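Local structure of phosphoribosylaminoimidazole carboxylase, ATPase subunit (Thermotoga maritima, 3AX6) at residues G10-M16 and T66-L70; L124-R129 and I152-L158; I211-R215 and V354-L358; L305-Y311 and T338-M344; K313-L319 and I367-E373. The protein probably catalyses the ATP-dependent carboxylation of 5-aminoimidazole ribonucleotide with bicarbonate to N5-carboxyaminoimidazole ribonucleotide, a step of de novo purine biosynthesis. All coordinates share one frame. Residue numbers count along the deposited sequence, not the author numbering.

Interaction 1 (G10-M16 and T66-L70)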
# COMPACT_ATOMS: atom_id res chain seq x y z
N GLY A 10 11.36 -0.76 -13.54
CA GLY A 10 11.88 0.01 -12.43
C GLY A 10 10.90 0.16 -11.29
O GLY A 10 9.83 -0.47 -11.27
N GLN A 11 11.26 1.01 -10.33
CA GLN A 11 10.42 1.24 -9.17
C GLN A 11 8.99 1.69 -9.50
O GLN A 11 8.04 1.26 -8.85
CB GLN A 11 11.08 2.24 -8.24
CG GLN A 11 10.42 2.33 -6.87
CD GLN A 11 10.18 0.95 -6.23
OE1 GLN A 11 11.05 0.07 -6.29
NE2 GLN A 11 9.02 0.78 -5.62
N LEU A 12 8.83 2.55 -10.50
CA LEU A 12 7.49 3.00 -10.88
C LEU A 12 6.68 1.81 -11.36
O LEU A 12 5.57 1.57 -10.91
CB LEU A 12 7.56 4.06 -11.98
CG LEU A 12 8.20 5.39 -11.56
CD1 LEU A 12 8.36 6.29 -12.77
CD2 LEU A 12 7.33 6.04 -10.50
N GLY A 13 7.26 1.05 -12.28
CA GLY A 13 6.57 -0.11 -12.80
C GLY A 13 6.25 -1.14 -11.73
O GLY A 13 5.25 -1.86 -11.83
N LYS A 14 7.09 -1.23 -10.70
CA LYS A 14 6.85 -2.19 -9.64
C LYS A 14 5.63 -1.75 -8.85
O LYS A 14 4.75 -2.55 -8.56
CB LYS A 14 8.05 -2.27 -8.70
CG LYS A 14 7.82 -3.13 -7.47
CD LYS A 14 9.07 -3.22 -6.63
CE LYS A 14 8.86 -4.04 -5.37
NZ LYS A 14 10.18 -4.28 -4.72
N MSE A 15 5.58 -0.46 -8.52
CA MSE A 15 4.46 0.10 -7.77
C MSE A 15 3.17 -0.01 -8.58
O MSE A 15 2.10 -0.24 -8.02
CB MSE A 15 4.78 1.54 -7.39
CG MSE A 15 6.02 1.62 -6.50
SE MSE A 15 6.69 3.39 -6.09
CE MSE A 15 5.61 3.73 -4.53
N MSE A 16 3.27 0.13 -9.90
CA MSE A 16 2.10 -0.01 -10.78
C MSE A 16 1.70 -1.49 -10.76
O MSE A 16 0.52 -1.83 -10.64
CB MSE A 16 2.44 0.37 -12.23
CG MSE A 16 2.73 1.84 -12.49
SE MSE A 16 3.31 2.12 -14.34
CE MSE A 16 1.93 1.13 -15.21
N THR A 66 -1.76 -2.17 -22.56
CA THR A 66 -0.34 -1.99 -22.31
C THR A 66 -0.05 -0.54 -21.94
O THR A 66 -0.66 0.41 -22.48
CB THR A 66 0.49 -2.37 -23.55
OG1 THR A 66 0.21 -3.72 -23.90
CG2 THR A 66 1.98 -2.24 -23.26
N THR A 67 0.89 -0.38 -21.01
CA THR A 67 1.30 0.94 -20.55
C THR A 67 2.81 0.90 -20.30
O THR A 67 3.46 -0.11 -20.56
CB THR A 67 0.55 1.33 -19.26
OG1 THR A 67 0.93 2.65 -18.86
CG2 THR A 67 0.83 0.33 -18.15
N TYR A 68 3.37 1.98 -19.78
CA TYR A 68 4.81 2.04 -19.56
C TYR A 68 5.22 2.91 -18.37
O TYR A 68 4.45 3.75 -17.91
CB TYR A 68 5.48 2.54 -20.84
CG TYR A 68 4.69 3.64 -21.55
CD1 TYR A 68 4.84 4.98 -21.19
CD2 TYR A 68 3.78 3.33 -22.56
CE1 TYR A 68 4.10 5.99 -21.82
CE2 TYR A 68 3.03 4.32 -23.19
CZ TYR A 68 3.20 5.65 -22.81
OH TYR A 68 2.44 6.63 -23.41
N ASP A 69 6.43 2.69 -17.86
CA ASP A 69 6.91 3.46 -16.72
C ASP A 69 8.06 4.40 -17.06
O ASP A 69 8.67 5.00 -16.17
CB ASP A 69 7.32 2.53 -15.56
CG ASP A 69 8.75 2.01 -15.68
OD1 ASP A 69 9.31 1.57 -14.65
OD2 ASP A 69 9.31 2.02 -16.79
N LEU A 70 8.36 4.54 -18.35
CA LEU A 70 9.42 5.43 -18.81
C LEU A 70 9.11 5.90 -20.23
O LEU A 70 8.29 5.29 -20.92
CB LEU A 70 10.79 4.73 -18.78
CG LEU A 70 11.17 3.79 -19.93
CD1 LEU A 70 12.65 3.46 -19.83
CD2 LEU A 70 10.33 2.53 -19.87
O HOH W 1 10.72 3.14 -12.67
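Strand 65-68 runs up to the start of helix 11-22 and meets it through Thr67 and Tyr68 at its end and Asp69 just beyond. Thr67 comes first: its CG2 methyl lies 3.2 Å from CE of Met16, a selenomethionine, while its OG1 turns to other partners, His89 O and His281 NE2. At Tyr68 the side chain points away from the helix and its hydroxyl bonds to Pro90 O, so what it offers here is backbone, with its O 4.1 Å from Met16 SE. Asp69 carries most of the contact. Its carboxylate sits over the first turn of the helix, where OD1 accepts a hydrogen bond from Gly13 N at 3.2 Å and a weak one from Gly10 N at 3.3 Å. Water 1 extends the same network, donating to Asp69 OD1 and accepting from Leu12 N, both at 2.9 Å. Leu12 closes one flank, with its CD1 3.6 Å from Asp69 O. Glycine at position 13 suits this closeness, since a CB there would fall only 3.1 Å from Asp69 OD1. Gly10 is the N-cap residue, and Gly8, Gly10 and Gly13 follow the GxGxxG spacing. Strand 3-7, which adjoins strand 65-68 in the parallel sheet, leads into this helix, and the whole is consistent with the glycine-rich strand-turn-helix of a Rossmann-like preATP-grasp domain.

Interaction 2 (L124-R129 and I152-L158); sequences LESDVR and IKNEKDL
Leu158 overlaps Leu124, Glu125 and Val128 on one side of helix 124-129, a small apolar seam within the ATP-grasp domain. The helix packs against the loop that leaves edge strand 149-152 of a four-stranded antiparallel sheet; residues 155-158 have helical phi/psi. Nearest CA pairs are Glu125-Leu158 at 7.0 Å and Val128-Ile152 at 8.2 Å. Leu158 (chi1 m, chi2 t) puts CD1 3.6 Å from Glu125 CG and CD2 3.9 Å from Val128 CG2; Leu124 (t, p) brings CG to 4.3 Å from the same Leu158 CD2. Val128 (m) also sets CG1 3.7 Å from CD1 of Ile152 (m, t), and both residues rest on Val135 of the neighbouring strand. The bend of the loop is held by Lys153, whose N donates to Asp157 OD2 at 3.0 Å and whose NZ makes a salt bridge with that oxygen at 2.8 Å. The side chain of Ile152 is about 11 Å from the bound ADP. On the solvent side Arg129 NH2 and Glu155 OE1 form a long salt bridge of 4.0 Å, by charge alone because the oxygen lies well out of the guanidinium plane. Water 2 bridges the acids, donating to Glu125 OE1 at 3.1 Å and Glu155 OE1 at 2.7 Å.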
# COMPACT_ATOMS: atom_id res chain seq x y z
N LEU A 124 21.17 30.10 -34.11
CA LEU A 124 21.38 30.37 -32.69
C LEU A 124 21.65 31.82 -32.32
O LEU A 124 20.87 32.44 -31.61
CB LEU A 124 22.53 29.51 -32.15
CG LEU A 124 22.75 29.67 -30.64
CD1 LEU A 124 21.58 29.08 -29.89
CD2 LEU A 124 24.05 29.00 -30.23
N GLU A 125 22.76 32.35 -32.81
CA GLU A 125 23.14 33.73 -32.51
C GLU A 125 22.10 34.76 -32.89
O GLU A 125 21.79 35.64 -32.10
CB GLU A 125 24.48 34.07 -33.16
CG GLU A 125 25.09 35.36 -32.65
CD GLU A 125 26.55 35.51 -33.02
OE1 GLU A 125 27.18 36.50 -32.58
OE2 GLU A 125 27.08 34.65 -33.76
N SER A 126 21.56 34.67 -34.10
CA SER A 126 20.56 35.63 -34.54
C SER A 126 19.26 35.51 -33.76
O SER A 126 18.64 36.52 -33.41
CB SER A 126 20.28 35.47 -36.04
OG SER A 126 19.32 36.41 -36.48
N ASP A 127 18.83 34.27 -33.49
CA ASP A 127 17.59 34.04 -32.76
C ASP A 127 17.63 34.56 -31.33
O ASP A 127 16.70 35.24 -30.89
CB ASP A 127 17.23 32.55 -32.76
CG ASP A 127 16.73 32.07 -34.11
OD1 ASP A 127 15.93 32.79 -34.74
OD2 ASP A 127 17.13 30.97 -34.53
N VAL A 128 18.69 34.24 -30.59
CA VAL A 128 18.80 34.70 -29.21
C VAL A 128 18.73 36.22 -29.18
O VAL A 128 18.09 36.80 -28.31
CB VAL A 128 20.12 34.25 -28.55
CG1 VAL A 128 20.13 32.74 -28.37
CG2 VAL A 128 21.30 34.68 -29.39
N ARG A 129 19.39 36.85 -30.15
CA ARG A 129 19.43 38.31 -30.27
C ARG A 129 18.03 38.93 -30.27
O ARG A 129 17.76 39.85 -29.50
CB ARG A 129 20.15 38.73 -31.55
CG ARG A 129 21.58 38.22 -31.69
CD ARG A 129 22.61 39.30 -31.45
NE ARG A 129 22.78 39.59 -30.03
CZ ARG A 129 23.54 40.57 -29.56
NH1 ARG A 129 23.65 40.77 -28.26
NH2 ARG A 129 24.19 41.36 -30.41
N ILE A 152 21.41 31.47 -21.46
CA ILE A 152 22.33 32.32 -22.20
C ILE A 152 22.27 33.74 -21.64
O ILE A 152 21.40 34.54 -22.01
CB ILE A 152 21.99 32.32 -23.71
CG1 ILE A 152 22.01 30.88 -24.24
CG2 ILE A 152 22.99 33.16 -24.49
CD1 ILE A 152 21.65 30.75 -25.70
N LYS A 153 23.19 34.06 -20.74
CA LYS A 153 23.24 35.37 -20.10
C LYS A 153 23.85 36.47 -20.97
O LYS A 153 23.53 37.64 -20.80
CB LYS A 153 24.02 35.26 -18.79
CG LYS A 153 23.45 34.20 -17.83
CD LYS A 153 24.29 34.07 -16.56
CE LYS A 153 25.72 33.65 -16.87
NZ LYS A 153 25.80 32.32 -17.54
N ASN A 154 24.70 36.09 -21.92
CA ASN A 154 25.34 37.05 -22.82
C ASN A 154 25.98 36.35 -24.02
O ASN A 154 25.83 35.14 -24.19
CB ASN A 154 26.40 37.85 -22.07
CG ASN A 154 27.32 36.97 -21.24
OD1 ASN A 154 27.96 36.05 -21.76
ND2 ASN A 154 27.39 37.24 -19.95
N GLU A 155 26.69 37.11 -24.85
CA GLU A 155 27.36 36.55 -26.03
C GLU A 155 28.30 35.40 -25.68
O GLU A 155 28.26 34.34 -26.31
CB GLU A 155 28.18 37.63 -26.74
CG GLU A 155 27.40 38.53 -27.67
CD GLU A 155 28.30 39.52 -28.39
OE1 GLU A 155 27.85 40.11 -29.39
OE2 GLU A 155 29.45 39.71 -27.94
N LYS A 156 29.15 35.61 -24.68
CA LYS A 156 30.11 34.59 -24.26
C LYS A 156 29.49 33.21 -24.11
O LYS A 156 30.13 32.20 -24.43
CB LYS A 156 30.76 34.99 -22.92
CG LYS A 156 31.81 36.10 -23.02
CD LYS A 156 33.04 35.68 -23.83
CE LYS A 156 33.82 34.51 -23.20
NZ LYS A 156 33.14 33.18 -23.35
N ASP A 157 28.25 33.15 -23.64
CA ASP A 157 27.60 31.87 -23.44
C ASP A 157 27.19 31.17 -24.73
O ASP A 157 26.91 29.97 -24.72
CB ASP A 157 26.39 32.02 -22.51
CG ASP A 157 26.80 32.36 -21.09
OD1 ASP A 157 27.97 32.14 -20.74
OD2 ASP A 157 25.95 32.84 -20.32
N LEU A 158 27.18 31.89 -25.84
CA LEU A 158 26.81 31.27 -27.11
C LEU A 158 27.83 30.20 -27.54
O LEU A 158 27.51 29.32 -28.34
CB LEU A 158 26.67 32.32 -28.20
CG LEU A 158 25.51 33.31 -28.03
CD1 LEU A 158 25.40 34.19 -29.27
CD2 LEU A 158 24.21 32.56 -27.81
O HOH W 2 26.05 38.71 -30.79

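Interaction 3 (I211-R215 and V354-L358); sequences IAPAR and VERAL
The end of strand 209-212 and the loop after it, residues 211-215, lie against the first turn of helix 354-364. The strand part is extended (Ile211 phi/psi -116/121, Ala212 -123/122), its backbone bonded to Glu197 through Ile211 and to Ala299 through Ala212; a cis peptide bond before Pro213 turns the chain. Nearest CA pairs are Ile211-Leu358 at 7.4 Å and Ala212-Val354 at 7.5 Å. At the solvent-facing edge Arg215 (chi1 m, chi2 122°, chi3 99°) and Glu355 (m, m) form a salt bridge. Glu355 OE1, near the guanidinium plane, accepts from both Arg215 NE at 3.1 Å and Arg215 NH2 at 3.0 Å, and Glu355 OE2 takes a weak bond from Arg215 NH2 at 3.3 Å. The remaining nitrogen, Arg215 NH1, is satisfied by a salt bridge to Glu197 of the adjoining strand 190-198, so the arginine spans two acids. One face of its guanidinium is covered by Leu358 (t, p), whose CD2 is 3.3 Å from Arg215 NH2. In the helix Leu358 N bonds to Val354 O at 2.9 Å, and Glu355 N to Asp353 OD2. Beneath the ion pair, Ile211 (m, t) puts CG2 3.5 Å from CG2 of Val354 (p) and CD1 4.3 Å from Leu358 CD2. This is helix-on-sheet packing, with a C-terminal-domain helix covering the large antiparallel sheet where it continues from the ATP-grasp domain.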
# COMPACT_ATOMS: atom_id res chain seq x y z
N ILE A 211 5.85 19.17 -1.13
CA ILE A 211 4.99 19.63 -0.05
C ILE A 211 3.55 19.56 -0.51
O ILE A 211 3.18 20.19 -1.50
CB ILE A 211 5.30 21.09 0.36
CG1 ILE A 211 6.74 21.22 0.86
CG2 ILE A 211 4.33 21.53 1.44
CD1 ILE A 211 7.19 22.66 1.07
N ALA A 212 2.73 18.80 0.20
CA ALA A 212 1.32 18.65 -0.15
C ALA A 212 0.43 19.06 1.01
O ALA A 212 0.54 18.51 2.10
CB ALA A 212 1.04 17.19 -0.53
N PRO A 213 -0.46 20.05 0.79
CA PRO A 213 -0.65 20.78 -0.46
C PRO A 213 0.30 21.98 -0.54
O PRO A 213 0.80 22.45 0.48
CB PRO A 213 -2.11 21.20 -0.39
CG PRO A 213 -2.29 21.46 1.08
CD PRO A 213 -1.59 20.28 1.71
N ALA A 214 0.54 22.46 -1.75
CA ALA A 214 1.43 23.60 -1.94
C ALA A 214 1.00 24.76 -1.05
O ALA A 214 -0.20 24.97 -0.84
CB ALA A 214 1.43 24.03 -3.40
N ARG A 215 1.97 25.49 -0.51
CA ARG A 215 1.65 26.62 0.35
C ARG A 215 1.48 27.85 -0.53
O ARG A 215 2.38 28.69 -0.63
CB ARG A 215 2.76 26.83 1.37
CG ARG A 215 3.09 25.57 2.12
CD ARG A 215 4.54 25.24 1.93
NE ARG A 215 5.32 25.68 3.08
CZ ARG A 215 6.59 26.04 3.02
NH1 ARG A 215 7.24 26.02 1.86
NH2 ARG A 215 7.21 26.40 4.13
N VAL A 354 0.99 21.31 7.90
CA VAL A 354 2.01 21.21 6.86
C VAL A 354 3.37 21.76 7.26
O VAL A 354 4.40 21.23 6.85
CB VAL A 354 1.54 21.89 5.54
CG1 VAL A 354 1.43 23.39 5.72
CG2 VAL A 354 2.48 21.54 4.41
N GLU A 355 3.40 22.81 8.08
CA GLU A 355 4.68 23.37 8.50
C GLU A 355 5.39 22.44 9.48
O GLU A 355 6.62 22.41 9.54
CB GLU A 355 4.48 24.76 9.10
CG GLU A 355 4.05 25.80 8.06
CD GLU A 355 5.11 26.03 6.98
OE1 GLU A 355 4.78 26.63 5.94
OE2 GLU A 355 6.27 25.61 7.18
N ARG A 356 4.64 21.67 10.26
CA ARG A 356 5.25 20.73 11.19
C ARG A 356 5.73 19.54 10.37
O ARG A 356 6.73 18.91 10.69
CB ARG A 356 4.25 20.24 12.23
CG ARG A 356 4.00 21.18 13.38
CD ARG A 356 3.80 20.38 14.66
NE ARG A 356 2.84 19.29 14.48
CZ ARG A 356 2.66 18.30 15.35
NH1 ARG A 356 3.37 18.27 16.47
NH2 ARG A 356 1.76 17.35 15.11
N ALA A 357 4.99 19.23 9.31
CA ALA A 357 5.37 18.12 8.46
C ALA A 357 6.73 18.46 7.84
O ALA A 357 7.66 17.66 7.88
CB ALA A 357 4.33 17.89 7.37
N LEU A 358 6.83 19.67 7.29
CA LEU A 358 8.07 20.11 6.66
C LEU A 358 9.22 20.17 7.67
O LEU A 358 10.35 19.81 7.35
CB LEU A 358 7.88 21.49 6.03
CG LEU A 358 9.12 22.15 5.42
CD1 LEU A 358 9.65 21.29 4.28
CD2 LEU A 358 8.75 23.56 4.92

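Interaction 4 (L305-Y311 and T338-M344)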
# COMPACT_ATOMS: atom_id res chain seq x y z
N LEU A 305 18.49 9.30 -1.46
CA LEU A 305 19.47 9.01 -2.50
C LEU A 305 20.70 8.43 -1.84
O LEU A 305 20.98 8.72 -0.68
CB LEU A 305 19.87 10.28 -3.26
CG LEU A 305 18.80 11.20 -3.86
CD1 LEU A 305 19.49 12.36 -4.55
CD2 LEU A 305 17.92 10.45 -4.84
N GLY A 306 21.44 7.60 -2.56
CA GLY A 306 22.64 7.03 -1.99
C GLY A 306 23.62 8.14 -1.67
O GLY A 306 23.83 9.04 -2.48
N GLU A 307 24.21 8.09 -0.48
CA GLU A 307 25.18 9.09 -0.06
C GLU A 307 26.45 8.97 -0.88
O GLU A 307 26.76 7.89 -1.40
CB GLU A 307 25.52 8.92 1.43
CG GLU A 307 24.42 9.31 2.40
CD GLU A 307 23.99 10.76 2.25
OE1 GLU A 307 24.87 11.65 2.34
OE2 GLU A 307 22.79 11.01 2.04
N GLU A 308 27.18 10.07 -0.98
CA GLU A 308 28.44 10.09 -1.72
C GLU A 308 29.47 9.15 -1.09
O GLU A 308 29.48 8.96 0.13
CB GLU A 308 29.02 11.51 -1.74
CG GLU A 308 28.28 12.48 -2.63
CD GLU A 308 28.75 13.91 -2.43
OE1 GLU A 308 29.97 14.16 -2.49
OE2 GLU A 308 27.89 14.79 -2.20
N GLY A 309 30.32 8.57 -1.92
CA GLY A 309 31.36 7.68 -1.42
C GLY A 309 30.93 6.32 -0.93
O GLY A 309 31.67 5.65 -0.21
N TYR A 310 29.72 5.90 -1.30
CA TYR A 310 29.21 4.60 -0.89
C TYR A 310 28.73 3.83 -2.11
O TYR A 310 27.97 4.36 -2.91
CB TYR A 310 28.08 4.76 0.11
CG TYR A 310 28.56 5.23 1.45
CD1 TYR A 310 29.22 4.36 2.31
CD2 TYR A 310 28.39 6.56 1.85
CE1 TYR A 310 29.70 4.80 3.54
CE2 TYR A 310 28.87 7.00 3.08
CZ TYR A 310 29.52 6.11 3.92
OH TYR A 310 30.01 6.55 5.14
N TYR A 311 29.20 2.60 -2.23
CA TYR A 311 28.84 1.73 -3.35
C TYR A 311 28.63 0.31 -2.82
O TYR A 311 29.17 -0.04 -1.78
CB TYR A 311 29.97 1.71 -4.38
CG TYR A 311 30.36 3.08 -4.88
CD1 TYR A 311 29.87 3.56 -6.10
CD2 TYR A 311 31.19 3.91 -4.13
CE1 TYR A 311 30.21 4.85 -6.55
CE2 TYR A 311 31.53 5.19 -4.56
CZ TYR A 311 31.04 5.65 -5.77
OH TYR A 311 31.34 6.92 -6.18
N THR A 338 23.60 0.33 -4.04
CA THR A 338 23.50 1.77 -3.90
C THR A 338 24.64 2.45 -4.66
O THR A 338 25.70 1.85 -4.89
CB THR A 338 23.58 2.23 -2.43
OG1 THR A 338 23.31 3.63 -2.36
CG2 THR A 338 24.96 1.96 -1.84
N ARG A 339 24.39 3.69 -5.05
CA ARG A 339 25.35 4.50 -5.80
C ARG A 339 25.02 5.98 -5.56
O ARG A 339 23.86 6.38 -5.58
CB ARG A 339 25.24 4.14 -7.28
CG ARG A 339 26.05 5.00 -8.22
CD ARG A 339 26.20 4.27 -9.54
NE ARG A 339 27.01 3.07 -9.38
CZ ARG A 339 28.33 3.04 -9.53
NH1 ARG A 339 28.99 1.90 -9.35
NH2 ARG A 339 28.99 4.13 -9.89
N PRO A 340 26.05 6.81 -5.34
CA PRO A 340 25.82 8.24 -5.11
C PRO A 340 24.73 8.85 -5.98
O PRO A 340 24.68 8.62 -7.19
CB PRO A 340 27.20 8.85 -5.37
CG PRO A 340 28.12 7.78 -4.88
CD PRO A 340 27.49 6.51 -5.44
N TYR A 341 23.84 9.61 -5.34
CA TYR A 341 22.76 10.31 -6.02
C TYR A 341 21.63 9.46 -6.58
O TYR A 341 20.57 9.98 -6.92
CB TYR A 341 23.34 11.19 -7.13
CG TYR A 341 24.54 11.98 -6.65
CD1 TYR A 341 24.41 12.96 -5.66
CD2 TYR A 341 25.82 11.70 -7.13
CE1 TYR A 341 25.53 13.63 -5.14
CE2 TYR A 341 26.95 12.36 -6.62
CZ TYR A 341 26.80 13.31 -5.63
OH TYR A 341 27.91 13.94 -5.12
N ARG A 342 21.85 8.15 -6.66
CA ARG A 342 20.80 7.26 -7.17
C ARG A 342 19.59 7.26 -6.23
O ARG A 342 19.74 7.35 -5.01
CB ARG A 342 21.32 5.83 -7.31
CG ARG A 342 20.22 4.83 -7.65
CD ARG A 342 20.72 3.40 -7.60
NE ARG A 342 21.69 3.11 -8.66
CZ ARG A 342 22.19 1.90 -8.90
NH1 ARG A 342 21.82 0.87 -8.15
NH2 ARG A 342 23.07 1.72 -9.88
N LYS A 343 18.39 7.17 -6.80
CA LYS A 343 17.18 7.15 -6.00
C LYS A 343 16.99 5.76 -5.38
O LYS A 343 16.68 4.79 -6.08
CB LYS A 343 15.96 7.52 -6.86
CG LYS A 343 15.93 8.97 -7.31
CD LYS A 343 14.61 9.33 -7.99
CE LYS A 343 14.61 10.77 -8.51
NZ LYS A 343 13.33 11.19 -9.15
N MSE A 344 17.18 5.67 -4.07
CA MSE A 344 17.05 4.41 -3.35
C MSE A 344 15.68 4.29 -2.67
O MSE A 344 15.31 3.22 -2.20
CB MSE A 344 18.15 4.29 -2.30
CG MSE A 344 19.56 4.29 -2.89
SE MSE A 344 19.79 2.88 -4.18
CE MSE A 344 20.18 1.42 -2.96
O HOH W 3 25.53 5.67 -2.21
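Two backbone hydrogen bonds through one glycine hold the loops together: Gly306 N gives to Arg342 O at 3.0 Å and Tyr341 N gives to Gly306 O at 2.9 Å. Alongside, Leu305 and Lys343 form an antiparallel non-hydrogen-bonded pair, with Leu305 CA making a CA-H...O contact to Arg342 O at 3.0 Å. Water 3 fastens the far end, donating to Glu307 O (2.7 Å) and Tyr310 O (2.9 Å) and accepting from Thr338 OG1 (3.0 Å). A CB on Gly306 would clash with Thr338 OG1 and Arg339 O. Around these bonds, Pro340 packs between the segments: its CD lies over one face of the Tyr311 ring, 3.4 Å from Tyr311 CE1, and its CG is 3.9 Å from Glu308 CA. Arg339 NH2 meets the ring edge, 3.6 Å from Tyr311 CE1. Each segment reverses in a type II turn, Glu307-Tyr310 and Arg339-Arg342, so two turns pack together, one after strand 299-305 and one leading into strand 343-350, neighbours in the C-terminal-domain part of the large antiparallel sheet.

Interaction 5 (K313-L319 and I367-E373); sequences KPALIGL and ILKVVSE
Leu316 and Val370 make the apolar centre of a two-stranded antiparallel sheet, strands 314-317 and 369-372, at the C-terminal end of the model. Leu316 (m, t) sets CD2 4.0 Å from CG2 of Val370 (t), on the face that Leu330, Phe332 and Met344 of the large sheet cover; Met23 of the second subunit also packs on Leu316. On the face of Ala315, Ile317, Lys369 and Val371, Ile317 (p, t) lays CG1 3.3 Å from Lys369 CB. The strand axes approach to 4.2 Å, their directions 136° apart. Leu316-Val370 is a non-hydrogen-bonded pair, CA-CA 4.8 Å, flanked by two hydrogen-bonded pairs, Ala315-Val371 (CA-CA 4.9 Å) and Ile317-Lys369 (CA-CA 5.2 Å). In the first, Val371 N gives to Ala315 O at 2.6 Å and Ala315 N weakly to Val371 O at 2.7 Å; in the second, Ile317 N to Lys369 O and Lys369 N to Ile317 O are both 3.0 Å. At one end Gly318, phi/psi 91/6, N-caps the following helix; a CB would clash with Ile367 O. Beyond the Pro314-Ser372 pair (CA-CA 4.8 Å) lies the polar edge. There Lys313 CB is 3.8 Å from Glu373 OE1 and Glu373 N donates to Lys313 O at 2.6 Å.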
# COMPACT_ATOMS: atom_id res chain seq x y z
N LYS A 313 26.22 -3.05 -1.51
CA LYS A 313 24.98 -3.42 -0.81
C LYS A 313 24.46 -2.28 0.05
O LYS A 313 25.16 -1.78 0.93
CB LYS A 313 25.20 -4.66 0.06
CG LYS A 313 25.49 -5.91 -0.75
CD LYS A 313 25.65 -7.15 0.12
CE LYS A 313 25.99 -8.37 -0.73
NZ LYS A 313 26.08 -9.62 0.07
N PRO A 314 23.21 -1.86 -0.19
CA PRO A 314 22.56 -0.77 0.54
C PRO A 314 22.50 -1.04 2.04
O PRO A 314 22.39 -2.19 2.47
CB PRO A 314 21.16 -0.73 -0.07
CG PRO A 314 21.32 -1.38 -1.41
CD PRO A 314 22.25 -2.51 -1.10
N ALA A 315 22.58 0.03 2.82
CA ALA A 315 22.52 -0.05 4.28
C ALA A 315 21.95 1.28 4.79
O ALA A 315 22.36 2.35 4.33
CB ALA A 315 23.90 -0.29 4.85
N LEU A 316 21.01 1.20 5.72
CA LEU A 316 20.38 2.40 6.26
C LEU A 316 20.92 2.86 7.60
O LEU A 316 21.32 2.05 8.44
CB LEU A 316 18.88 2.16 6.40
CG LEU A 316 18.07 2.01 5.12
CD1 LEU A 316 16.71 1.40 5.45
CD2 LEU A 316 17.90 3.37 4.46
N ILE A 317 20.94 4.17 7.79
CA ILE A 317 21.37 4.74 9.06
C ILE A 317 20.34 5.78 9.48
O ILE A 317 19.81 6.51 8.65
CB ILE A 317 22.77 5.43 8.98
CG1 ILE A 317 22.68 6.73 8.18
CG2 ILE A 317 23.79 4.47 8.37
CD1 ILE A 317 23.99 7.50 8.15
N GLY A 318 20.06 5.83 10.78
CA GLY A 318 19.10 6.77 11.31
C GLY A 318 17.67 6.27 11.37
O GLY A 318 16.77 7.03 11.73
N LEU A 319 17.45 5.00 11.05
CA LEU A 319 16.10 4.46 11.06
C LEU A 319 15.37 4.66 12.38
O LEU A 319 14.27 5.21 12.39
CB LEU A 319 16.09 2.97 10.70
CG LEU A 319 14.68 2.39 10.49
CD1 LEU A 319 13.97 3.19 9.41
CD2 LEU A 319 14.75 0.92 10.10
N ILE A 367 18.99 12.72 9.11
CA ILE A 367 19.14 11.51 9.90
C ILE A 367 19.11 10.22 9.08
O ILE A 367 19.95 9.33 9.26
CB ILE A 367 18.02 11.45 10.97
CG1 ILE A 367 18.16 12.65 11.91
CG2 ILE A 367 18.08 10.13 11.74
CD1 ILE A 367 17.08 12.73 12.97
N LEU A 368 18.13 10.10 8.18
CA LEU A 368 18.00 8.93 7.33
C LEU A 368 19.01 9.00 6.20
O LEU A 368 19.06 9.99 5.48
CB LEU A 368 16.60 8.85 6.74
CG LEU A 368 15.62 7.90 7.42
CD1 LEU A 368 14.29 7.91 6.69
CD2 LEU A 368 16.22 6.51 7.45
N LYS A 369 19.80 7.94 6.03
CA LYS A 369 20.79 7.93 4.97
C LYS A 369 21.07 6.54 4.42
O LYS A 369 21.23 5.58 5.18
CB LYS A 369 22.09 8.57 5.47
CG LYS A 369 21.91 10.01 5.90
CD LYS A 369 23.22 10.72 6.14
CE LYS A 369 22.97 12.19 6.46
NZ LYS A 369 22.14 12.86 5.41
N VAL A 370 21.12 6.43 3.10
CA VAL A 370 21.40 5.17 2.43
C VAL A 370 22.91 5.11 2.23
O VAL A 370 23.49 5.94 1.55
CB VAL A 370 20.71 5.09 1.07
CG1 VAL A 370 21.04 3.76 0.40
CG2 VAL A 370 19.21 5.26 1.24
N VAL A 371 23.52 4.11 2.85
CA VAL A 371 24.96 3.91 2.80
C VAL A 371 25.25 2.51 2.27
O VAL A 371 24.34 1.81 1.82
CB VAL A 371 25.53 4.13 4.24
CG1 VAL A 371 26.85 3.40 4.44
CG2 VAL A 371 25.71 5.62 4.48
N SER A 372 26.52 2.11 2.29
CA SER A 372 26.90 0.79 1.82
C SER A 372 27.17 -0.11 3.01
O SER A 372 27.57 0.35 4.08
CB SER A 372 28.18 0.88 0.98
OG SER A 372 29.30 1.10 1.81
N GLU A 373 26.95 -1.40 2.81
CA GLU A 373 27.18 -2.39 3.84
C GLU A 373 28.66 -2.75 3.82
O GLU A 373 28.99 -3.87 3.37
CB GLU A 373 26.33 -3.63 3.56
CG GLU A 373 26.14 -4.56 4.74
CD GLU A 373 25.40 -5.82 4.35
OE1 GLU A 373 24.39 -5.70 3.63
OE2 GLU A 373 25.82 -6.91 4.78

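In the fold
Interaction 1 closes first, joining the opening helix to strand 65-68 across 49 residues of the preATP-grasp domain. Interaction 2 then closes a short loop in the ATP-grasp domain, on the opposite side of the chain's centre from interaction 1, their centres about 40 Å apart. Interaction 3 spans 138 residues, bringing the C-terminal domain's helix 354-364 back to strand 209-212. Interaction 4 is nested inside that loop, whereas interaction 5 crosses both: residues 313-319 fall within the loops that interactions 3 and 4 close, and residues 367-373 fall beyond them. Interactions 4 and 5 touch, probably through a hydrogen bond from Glu307 N to Val370 O (3.0 Å), tying the small sheet to the loop that follows strand 299-305 of the large one.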